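Local atomic coordinates of B12-binding domain-containing protein (Kitasatospora setae, PDB entry 6WTE), a protein that binds cobalamin and a [4Fe-4S] cluster and, as the radical SAM methylase TsrM, probably transfers a methyl group by a non-radical route. Residues S334-R338 with P339-S343; Y355-E358 with D359-R362; C475-S478 with P479-P483. One frame throughout, in Å; residues are numbered along the deposited sequence.

Contact 1. Residues S334-R338 with P339-S343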
ATOM      1  N   SER A 334       3.414 -12.556   9.479  1.00 11.50           N
ATOM      2  CA  SER A 334       3.481 -13.132  10.818  1.00 11.06           C
ATOM      3  C   SER A 334       3.967 -12.103  11.833  1.00 14.05           C
ATOM      4  O   SER A 334       3.498 -12.078  12.977  1.00 13.82           O
ATOM      5  CB  SER A 334       4.391 -14.360  10.806  1.00 13.20           C
ATOM      6  OG  SER A 334       3.999 -15.272   9.790  1.00 13.64           O
ATOM      7  N   ASP A 335       4.944 -11.284  11.436  1.00 13.19           N
ATOM      8  CA  ASP A 335       5.377 -10.057  12.104  1.00 13.97           C
ATOM      9  C   ASP A 335       6.202 -10.291  13.369  1.00 13.65           C
ATOM     10  O   ASP A 335       7.238  -9.641  13.540  1.00 14.03           O
ATOM     11  CB  ASP A 335       4.168  -9.156  12.383  1.00 14.10           C
ATOM     12  CG  ASP A 335       3.657  -8.488  11.119  1.00 17.88           C
ATOM     13  OD1 ASP A 335       4.464  -8.334  10.173  1.00 22.90           O
ATOM     14  OD2 ASP A 335       2.462  -8.132  11.055  1.00 17.65           O
ATOM     15  N   HIS A 336       5.795 -11.212  14.242  1.00 12.78           N
ATOM     16  CA  HIS A 336       6.608 -11.547  15.410  1.00 12.06           C
ATOM     17  C   HIS A 336       6.160 -12.894  15.960  1.00 12.36           C
ATOM     18  O   HIS A 336       5.245 -13.532  15.437  1.00 15.28           O
ATOM     19  CB  HIS A 336       6.522 -10.467  16.496  1.00 13.45           C
ATOM     20  CG  HIS A 336       7.810 -10.260  17.234  1.00 13.84           C
ATOM     21  ND1 HIS A 336       8.252 -11.116  18.219  1.00 13.02           N
ATOM     22  CD2 HIS A 336       8.764  -9.310  17.108  1.00 13.12           C
ATOM     23  CE1 HIS A 336       9.418 -10.696  18.674  1.00 17.42           C
ATOM     24  NE2 HIS A 336       9.752  -9.601  18.017  1.00 12.26           N
ATOM     25  N   ILE A 337       6.805 -13.310  17.049  1.00 15.00           N
ATOM     26  CA  ILE A 337       6.422 -14.535  17.747  1.00 17.40           C
ATOM     27  C   ILE A 337       6.147 -14.311  19.223  1.00 20.00           C
ATOM     28  O   ILE A 337       5.402 -15.097  19.837  1.00 20.05           O
ATOM     29  CB  ILE A 337       7.504 -15.621  17.569  1.00 18.49           C
ATOM     30  CG1 ILE A 337       7.003 -16.966  18.109  1.00 22.13           C
ATOM     31  CG2 ILE A 337       8.774 -15.215  18.289  1.00 18.66           C
ATOM     32  CD1 ILE A 337       7.923 -18.137  17.853  1.00 23.21           C
ATOM     33  N   ARG A 338       6.678 -13.260  19.831  1.00 14.02           N
ATOM     34  CA  ARG A 338       6.552 -13.081  21.270  0.50 17.91           C
ATOM     35  C   ARG A 338       5.172 -12.536  21.621  1.00 17.42           C
ATOM     36  O   ARG A 338       4.783 -11.475  21.105  1.00 15.70           O
ATOM     37  CB  ARG A 338       7.642 -12.153  21.784  0.50 19.09           C
ATOM     38  CG  ARG A 338       9.019 -12.807  21.860  0.50 20.22           C
ATOM     39  CD  ARG A 338       9.019 -13.957  22.865  0.50 22.65           C
ATOM     40  NE  ARG A 338      10.354 -14.509  23.094  0.50 24.97           N
ATOM     41  CZ  ARG A 338      11.250 -13.983  23.927  0.50 25.88           C
ATOM     42  NH1 ARG A 338      10.962 -12.881  24.602  0.50 23.22           N
ATOM     43  NH2 ARG A 338      12.437 -14.556  24.082  0.50 22.55           N
ATOM     44  N   PRO A 339       4.409 -13.216  22.481  1.00 19.59           N
ATOM     45  CA  PRO A 339       3.086 -12.700  22.865  1.00 20.02           C
ATOM     46  C   PRO A 339       3.146 -11.335  23.514  1.00 22.28           C
ATOM     47  O   PRO A 339       2.228 -10.527  23.322  1.00 20.24           O
ATOM     48  CB  PRO A 339       2.559 -13.765  23.841  1.00 27.60           C
ATOM     49  CG  PRO A 339       3.352 -14.999  23.540  1.00 28.73           C
ATOM     50  CD  PRO A 339       4.703 -14.525  23.095  1.00 24.59           C
ATOM     51  N   GLU A 340       4.210 -11.040  24.266  1.00 20.01           N
ATOM     52  CA  GLU A 340       4.305  -9.733  24.902  1.00 19.18           C
ATOM     53  C   GLU A 340       4.426  -8.617  23.872  1.00 18.88           C
ATOM     54  O   GLU A 340       4.007  -7.485  24.136  1.00 20.88           O
ATOM     55  CB  GLU A 340       5.480  -9.704  25.882  1.00 28.09           C
ATOM     56  CG  GLU A 340       6.840  -9.995  25.263  1.00 28.96           C
ATOM     57  CD  GLU A 340       7.229 -11.472  25.301  1.00 31.08           C
ATOM     58  OE1 GLU A 340       6.335 -12.357  25.301  1.00 28.45           O
ATOM     59  OE2 GLU A 340       8.451 -11.744  25.341  1.00 31.27           O
ATOM     60  N   LEU A 341       4.964  -8.914  22.691  1.00 16.34           N
ATOM     61  CA  LEU A 341       5.021  -7.931  21.617  1.00 15.60           C
ATOM     62  C   LEU A 341       3.751  -7.917  20.777  1.00 16.89           C
ATOM     63  O   LEU A 341       3.272  -6.841  20.403  1.00 15.31           O
ATOM     64  CB  LEU A 341       6.236  -8.197  20.725  1.00 14.95           C
ATOM     65  CG  LEU A 341       7.522  -7.506  21.194  1.00 20.16           C
ATOM     66  CD1 LEU A 341       8.038  -8.068  22.502  1.00 20.27           C
ATOM     67  CD2 LEU A 341       8.592  -7.590  20.152  1.00 22.03           C
ATOM     68  N   LEU A 342       3.189  -9.093  20.483  1.00 14.94           N
ATOM     69  CA  LEU A 342       2.012  -9.155  19.621  1.00 12.95           C
ATOM     70  C   LEU A 342       0.760  -8.670  20.336  1.00 13.44           C
ATOM     71  O   LEU A 342      -0.154  -8.141  19.690  1.00 13.57           O
ATOM     72  CB  LEU A 342       1.819 -10.582  19.109  1.00 13.27           C
ATOM     73  CG  LEU A 342       2.894 -11.062  18.139  1.00 11.29           C
ATOM     74  CD1 LEU A 342       2.852 -12.576  18.055  1.00 11.39           C
ATOM     75  CD2 LEU A 342       2.707 -10.438  16.748  1.00 10.95           C
ATOM     76  N   SER A 343       0.702  -8.829  21.657  1.00 13.28           N
ATOM     77  CA  SER A 343      -0.420  -8.301  22.422  1.00 15.11           C
ATOM     78  C   SER A 343      -0.538  -6.796  22.221  1.00 15.36           C
ATOM     79  O   SER A 343       0.455  -6.068  22.296  1.00 16.32           O
ATOM     80  CB  SER A 343      -0.244  -8.620  23.906  1.00 16.37           C
ATOM     81  OG  SER A 343      -1.282  -8.045  24.674  1.00 30.75           O
TER
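His-336 and Leu-341 cross obliquely where strand 327-335 of the radical SAM core runs out into the short helix 339-342: methyl CD2 of Leu-341 sits over one face of the imidazole in a CH-pi contact. It lies 3.5 Å from the ring centroid, displaced toward the rim, so that His-336 NE2 is its nearest ring atom. The ring is held at both nitrogens. ND1 takes the backbone N-H of Arg-338 at 3.1 Å in a nearly straight bond close to the ring plane, and NE2 is hydrogen-bonded to Glu-385. With its rotation fixed in this way, the imidazole offers Leu-341 a flat floor. Leu-342 packs nearer the backbone of the same residue, its CD2 3.8 Å from His-336 CB. Arg-338 occupies the N-cap position, and its carbonyl receives two helix N-H groups: Leu-342 N at 2.9 Å, and a weak bond from Leu-341 N. The side chains of Arg-338 and Glu-340 run alongside each other in the same direction. Glu-340 CG is wedged between its backbone N and carbonyl carbon (chi1 59°), and the chain bends again at chi2, which turns the carboxylate back over Arg-338 CB. In this one of two conformers, Arg-338 NH2 pairs with Glu-388 on helix 387-398, and NH1 makes a salt bridge to Glu-340 OE2 at 2.9 Å, the guanidinium and carboxylate planes turned 42° apart.

Contact 2. Residues Y355-E358 with D359-R362. With EDO (1,2-ethanediol), chain M.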
ATOM      1  N   TYR A 355      -3.921 -15.046  16.213  1.00 12.20           N
ATOM      2  CA  TYR A 355      -3.139 -16.188  15.761  1.00 13.68           C
ATOM      3  C   TYR A 355      -2.043 -16.498  16.769  1.00 16.44           C
ATOM      4  O   TYR A 355      -1.771 -15.730  17.698  1.00 15.34           O
ATOM      5  CB  TYR A 355      -2.543 -15.971  14.361  1.00 12.37           C
ATOM      6  CG  TYR A 355      -1.604 -14.791  14.207  1.00 12.90           C
ATOM      7  CD1 TYR A 355      -0.265 -14.884  14.560  1.00 10.82           C
ATOM      8  CD2 TYR A 355      -2.053 -13.594  13.666  1.00 11.74           C
ATOM      9  CE1 TYR A 355       0.596 -13.808  14.399  1.00 11.38           C
ATOM     10  CE2 TYR A 355      -1.204 -12.515  13.501  1.00 14.81           C
ATOM     11  CZ  TYR A 355       0.118 -12.626  13.872  1.00 11.68           C
ATOM     12  OH  TYR A 355       0.960 -11.550  13.696  1.00 12.87           O
ATOM     13  N   THR A 356      -1.447 -17.669  16.580  1.00 13.24           N
ATOM     14  CA  THR A 356      -0.276 -18.112  17.311  1.00 12.89           C
ATOM     15  C   THR A 356       0.795 -18.485  16.302  1.00 12.50           C
ATOM     16  O   THR A 356       0.556 -18.517  15.091  1.00 12.34           O
ATOM     17  CB  THR A 356      -0.581 -19.326  18.194  1.00 17.95           C
ATOM     18  OG1 THR A 356      -0.847 -20.451  17.348  1.00 16.71           O
ATOM     19  CG2 THR A 356      -1.792 -19.056  19.063  1.00 19.59           C
ATOM     20  N   PHE A 357       1.984 -18.811  16.803  1.00 14.43           N
ATOM     21  CA  PHE A 357       3.030 -19.211  15.873  1.00 12.83           C
ATOM     22  C   PHE A 357       2.681 -20.516  15.162  1.00 15.09           C
ATOM     23  O   PHE A 357       3.138 -20.738  14.035  1.00 12.88           O
ATOM     24  CB  PHE A 357       4.369 -19.334  16.594  1.00 14.10           C
ATOM     25  CG  PHE A 357       5.526 -19.555  15.665  1.00 13.76           C
ATOM     26  CD1 PHE A 357       5.854 -18.599  14.716  1.00 16.98           C
ATOM     27  CD2 PHE A 357       6.277 -20.713  15.733  1.00 16.06           C
ATOM     28  CE1 PHE A 357       6.918 -18.795  13.853  1.00 17.37           C
ATOM     29  CE2 PHE A 357       7.343 -20.919  14.870  1.00 19.36           C
ATOM     30  CZ  PHE A 357       7.662 -19.955  13.931  1.00 15.96           C
ATOM     31  N   GLU A 358       1.851 -21.368  15.773  1.00 12.52           N
ATOM     32  CA  GLU A 358       1.452 -22.605  15.102  1.00 13.96           C
ATOM     33  C   GLU A 358       0.763 -22.323  13.781  1.00 13.76           C
ATOM     34  O   GLU A 358       0.860 -23.128  12.850  1.00 13.85           O
ATOM     35  CB  GLU A 358       0.515 -23.437  15.986  1.00 20.53           C
ATOM     36  CG  GLU A 358       1.098 -23.929  17.289  1.00 15.28           C
ATOM     37  CD  GLU A 358       0.435 -23.281  18.502  1.00 23.22           C
ATOM     38  OE1 GLU A 358       1.159 -22.689  19.329  1.00 22.58           O
ATOM     39  OE2 GLU A 358      -0.808 -23.357  18.625  1.00 21.24           O
ATOM     40  N   ASP A 359       0.054 -21.191  13.684  1.00 11.96           N
ATOM     41  CA  ASP A 359      -0.643 -20.849  12.450  1.00 15.95           C
ATOM     42  C   ASP A 359       0.340 -20.559  11.324  1.00 14.30           C
ATOM     43  O   ASP A 359       0.097 -20.939  10.175  1.00 12.42           O
ATOM     44  CB  ASP A 359      -1.574 -19.657  12.682  1.00 12.07           C
ATOM     45  CG  ASP A 359      -2.701 -19.981  13.643  1.00 15.63           C
ATOM     46  OD1 ASP A 359      -3.383 -21.006  13.449  1.00 19.21           O
ATOM     47  OD2 ASP A 359      -2.896 -19.227  14.612  1.00 16.38           O
ATOM     48  N   THR A 360       1.450 -19.879  11.630  1.00 11.24           N
ATOM     49  CA  THR A 360       2.478 -19.665  10.617  1.00 11.26           C
ATOM     50  C   THR A 360       3.176 -20.976  10.264  1.00 11.40           C
ATOM     51  O   THR A 360       3.472 -21.236   9.092  1.00 12.61           O
ATOM     52  CB  THR A 360       3.488 -18.618  11.099  1.00 13.45           C
ATOM     53  OG1 THR A 360       2.860 -17.323  11.147  1.00 11.94           O
ATOM     54  CG2 THR A 360       4.685 -18.543  10.160  1.00 13.93           C
ATOM     55  N   GLU A 361       3.448 -21.814  11.269  1.00 11.67           N
ATOM     56  CA  GLU A 361       4.044 -23.118  11.001  0.50 12.26           C
ATOM     57  C   GLU A 361       3.154 -23.953  10.088  1.00 12.22           C
ATOM     58  O   GLU A 361       3.643 -24.600   9.155  1.00 12.14           O
ATOM     59  CB  GLU A 361       4.304 -23.848  12.318  0.50 13.20           C
ATOM     60  CG  GLU A 361       4.976 -25.202  12.172  0.50 14.16           C
ATOM     61  CD  GLU A 361       6.475 -25.110  11.958  0.50 16.69           C
ATOM     62  OE1 GLU A 361       6.981 -25.743  11.006  0.50 20.27           O
ATOM     63  OE2 GLU A 361       7.149 -24.413  12.746  0.50 15.85           O
ATOM     64  N   ARG A 362       1.844 -23.963  10.351  1.00 11.93           N
ATOM     65  CA  ARG A 362       0.948 -24.744   9.505  0.50 12.73           C
ATOM     66  C   ARG A 362       0.867 -24.158   8.105  1.00 12.86           C
ATOM     67  O   ARG A 362       0.870 -24.903   7.121  1.00 13.20           O
ATOM     68  CB  ARG A 362      -0.448 -24.841  10.118  0.50 14.23           C
ATOM     69  CG  ARG A 362      -1.381 -25.725   9.286  0.50 15.28           C
ATOM     70  CD  ARG A 362      -2.739 -25.953   9.932  0.50 16.79           C
ATOM     71  NE  ARG A 362      -3.542 -24.736  10.003  0.50 15.20           N
ATOM     72  CZ  ARG A 362      -4.837 -24.720  10.305  0.50 17.02           C
ATOM     73  NH1 ARG A 362      -5.474 -25.857  10.560  0.50 17.39           N
ATOM     74  NH2 ARG A 362      -5.499 -23.573  10.350  0.50 19.77           N
TER
HETATM   75  C1  EDO M 811      -4.482 -16.684  20.059  1.00 28.15           C
HETATM   76  O1  EDO M 811      -3.888 -15.403  19.817  1.00 23.80           O
HETATM   77  C2  EDO M 811      -5.089 -17.230  18.771  1.00 28.17           C
HETATM   78  O2  EDO M 811      -6.387 -16.659  18.574  1.00 35.91           O
HETATM   79  O   HOH W   1       2.080 -16.899  13.463  1.00 12.74           O
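Asp-359 OD2 accepts the backbone N-H of Thr-356 at 2.9 Å, in a nearly straight bond that reaches the carboxylate from its anti side, 24° out of plane. The same oxygen lies 3.3 Å from Tyr-355 CB. Thr-356 and Asp-359 form the capping box that starts helix 357-369; Thr-356 OG1 also takes the N-H of Glu-358, a weak bond at 3.3 Å. The Asp-359 carboxylate swings back to the N-cap because CG stands beside its own backbone N (chi1 -65°). Asp-359 N in turn bonds to Thr-356 O at 3.1 Å, from above the carbonyl plane. A water donates to that carbonyl, and the nearby Thr-360 hydroxyl meets Ser-334. Further out, the Tyr-355 hydroxyl bonds to Ser-334 O and Lys-346, its side chain about 7 Å from the [4Fe-4S] cluster, and 1,2-ethanediol, probably from the crystallisation liquor, donates to Tyr-355 O. Without the Asp-359 carboxylate, as with an alanine here, the Thr-356 N-H would probably lose its acceptor and the first turn be less firmly fixed. A carboxylate at this end of a helix faces the positive pole of the dipole, which is likely to stabilise its charge.

Contact 3. Residues C475-S478 with P479-P483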
ATOM      1  N   CYS A 475       8.662   8.585  13.394  1.00 12.10           N
ATOM      2  CA  CYS A 475       8.814   7.140  13.523  1.00 12.41           C
ATOM      3  C   CYS A 475       8.788   6.736  14.988  1.00 12.16           C
ATOM      4  O   CYS A 475       9.001   7.555  15.885  1.00 12.49           O
ATOM      5  CB  CYS A 475      10.133   6.648  12.920  1.00 12.51           C
ATOM      6  SG  CYS A 475      10.297   7.036  11.170  1.00 19.26           S
ATOM      7  N   TYR A 476       8.541   5.447  15.210  1.00 11.99           N
ATOM      8  CA  TYR A 476       8.742   4.808  16.502  1.00 12.37           C
ATOM      9  C   TYR A 476       9.774   3.701  16.349  1.00 12.61           C
ATOM     10  O   TYR A 476       9.753   2.951  15.368  1.00 12.06           O
ATOM     11  CB  TYR A 476       7.449   4.204  17.064  1.00 11.97           C
ATOM     12  CG  TYR A 476       7.674   3.529  18.403  1.00 14.25           C
ATOM     13  CD1 TYR A 476       7.610   4.253  19.584  1.00 12.58           C
ATOM     14  CD2 TYR A 476       7.973   2.171  18.482  1.00 13.90           C
ATOM     15  CE1 TYR A 476       7.827   3.656  20.807  1.00 13.17           C
ATOM     16  CE2 TYR A 476       8.195   1.560  19.700  1.00 12.50           C
ATOM     17  CZ  TYR A 476       8.118   2.306  20.864  1.00 12.84           C
ATOM     18  OH  TYR A 476       8.340   1.701  22.076  1.00 13.74           O
ATOM     19  N   PHE A 477      10.679   3.619  17.317  1.00 13.25           N
ATOM     20  CA  PHE A 477      11.634   2.526  17.410  1.00 12.94           C
ATOM     21  C   PHE A 477      11.873   2.250  18.884  1.00 13.31           C
ATOM     22  O   PHE A 477      12.192   3.171  19.638  1.00 13.68           O
ATOM     23  CB  PHE A 477      12.944   2.879  16.699  1.00 18.18           C
ATOM     24  CG  PHE A 477      13.859   1.713  16.496  1.00 18.46           C
ATOM     25  CD1 PHE A 477      13.414   0.566  15.850  1.00 16.17           C
ATOM     26  CD2 PHE A 477      15.170   1.764  16.941  1.00 20.09           C
ATOM     27  CE1 PHE A 477      14.258  -0.512  15.658  1.00 17.84           C
ATOM     28  CE2 PHE A 477      16.022   0.684  16.751  1.00 24.11           C
ATOM     29  CZ  PHE A 477      15.567  -0.450  16.109  1.00 24.07           C
ATOM     30  N   SER A 478      11.713   0.995  19.280  1.00 13.25           N
ATOM     31  CA  SER A 478      11.761   0.633  20.687  1.00 13.59           C
ATOM     32  C   SER A 478      13.038   1.150  21.343  1.00 14.18           C
ATOM     33  O   SER A 478      14.141   0.854  20.863  1.00 14.37           O
ATOM     34  CB  SER A 478      11.696  -0.881  20.849  1.00 13.51           C
ATOM     35  OG  SER A 478      11.914  -1.211  22.212  1.00 14.30           O
ATOM     36  N   PRO A 479      12.937   1.895  22.446  1.00 14.52           N
ATOM     37  CA  PRO A 479      14.147   2.264  23.191  1.00 15.15           C
ATOM     38  C   PRO A 479      14.942   1.063  23.677  1.00 15.66           C
ATOM     39  O   PRO A 479      16.131   1.208  23.986  1.00 17.04           O
ATOM     40  CB  PRO A 479      13.597   3.093  24.361  1.00 16.58           C
ATOM     41  CG  PRO A 479      12.305   3.654  23.829  1.00 15.70           C
ATOM     42  CD  PRO A 479      11.732   2.559  22.970  1.00 14.37           C
ATOM     43  N   GLY A 480      14.327  -0.117  23.763  1.00 15.16           N
ATOM     44  CA  GLY A 480      15.078  -1.314  24.105  1.00 15.42           C
ATOM     45  C   GLY A 480      16.122  -1.711  23.080  1.00 17.74           C
ATOM     46  O   GLY A 480      16.962  -2.571  23.378  1.00 19.48           O
ATOM     47  N   LEU A 481      16.091  -1.121  21.885  1.00 15.15           N
ATOM     48  CA  LEU A 481      17.037  -1.452  20.829  1.00 20.77           C
ATOM     49  C   LEU A 481      18.080  -0.368  20.591  1.00 26.26           C
ATOM     50  O   LEU A 481      18.900  -0.509  19.679  1.00 28.66           O
ATOM     51  CB  LEU A 481      16.294  -1.737  19.518  1.00 21.05           C
ATOM     52  CG  LEU A 481      15.428  -2.995  19.477  1.00 21.11           C
ATOM     53  CD1 LEU A 481      14.872  -3.225  18.077  1.00 19.06           C
ATOM     54  CD2 LEU A 481      16.226  -4.197  19.936  1.00 17.73           C
ATOM     55  N   LEU A 482      18.074   0.700  21.377  1.00 23.05           N
ATOM     56  CA  LEU A 482      19.048   1.757  21.175  1.00 31.89           C
ATOM     57  C   LEU A 482      20.084   1.763  22.293  1.00 36.77           C
ATOM     58  O   LEU A 482      19.793   1.350  23.420  1.00 40.82           O
ATOM     59  CB  LEU A 482      18.374   3.133  21.105  1.00 36.39           C
ATOM     60  CG  LEU A 482      17.485   3.388  19.884  1.00 36.18           C
ATOM     61  CD1 LEU A 482      17.075   4.852  19.816  1.00 39.31           C
ATOM     62  CD2 LEU A 482      18.194   2.967  18.609  1.00 33.33           C
ATOM     63  N   PRO A 483      21.305   2.231  22.014  1.00 45.06           N
ATOM     64  CA  PRO A 483      22.281   2.431  23.095  1.00 48.90           C
ATOM     65  C   PRO A 483      21.816   3.492  24.079  1.00 50.02           C
ATOM     66  O   PRO A 483      20.733   4.063  23.916  1.00 48.96           O
ATOM     67  CB  PRO A 483      23.550   2.872  22.351  1.00 46.28           C
ATOM     68  CG  PRO A 483      23.355   2.396  20.943  1.00 47.57           C
ATOM     69  CD  PRO A 483      21.885   2.497  20.687  1.00 46.61           C
TER
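The phenyl ring of Phe-477 fits into the angle formed by two leucines of the turn that follows it. Leu-482 CD2 comes in at the ring's edge, near its plane, 3.7 Å from Phe-477 CD2. Leu-481 fills the region round the tip: its CD1 approaches Phe-477 CZ obliquely to 3.5 Å, while its CB rests 3.7 Å from Phe-477 CE2. The ring crosses the Leu-481 side chain at about a right angle but meets Leu-482 on a slant. Phe-477 CG stands opposite its backbone N (chi1 -168°), and the ring reaches forward along the chain to both leucines. The chain turns here in a 3-10 segment, residues 479-481, soon after the short strand 475-476, which pairs antiparallel with strand 404-412. Leu-481 N closes the turn on Ser-478 O at 3.0 Å, the donor lying above the carbonyl plane. Ser-478 OG takes the N-H of Gly-480 at 3.1 Å and is also hydrogen-bonded to Glu-385 O. Trp-495 of helix 491-503 meets the Phe-477 ring with planes about 45° apart, and Leu-481 also touches Pro-387 and Val-390 of helix 387-398. A second bump lies at the start of the turn, where CD of Pro-479 juts toward the Tyr-476 hydroxyl, 3.6 Å from OH, the two side chains crossing at about a right angle.

How the contacts relate
From the N terminus, contact 1 comes first, turning the end of strand 327-335 into helix 339-342. Contact 2 follows at the start of helix 357-369, and contact 3 comes much later, where strand 475-476 leads into its 3-10 turn. All three are closed locally and lie in series, none enclosing or crossing another. Contacts 1 and 2 touch: besides two probable hydrogen bonds from Ser-334, Ile-337 CD1 packs on Phe-357 CG, joining the strand end to helix 357-369. Contacts 1 and 3 do not touch, their nearest atoms about 7 Å apart, but both reach the same sheet and Glu-385.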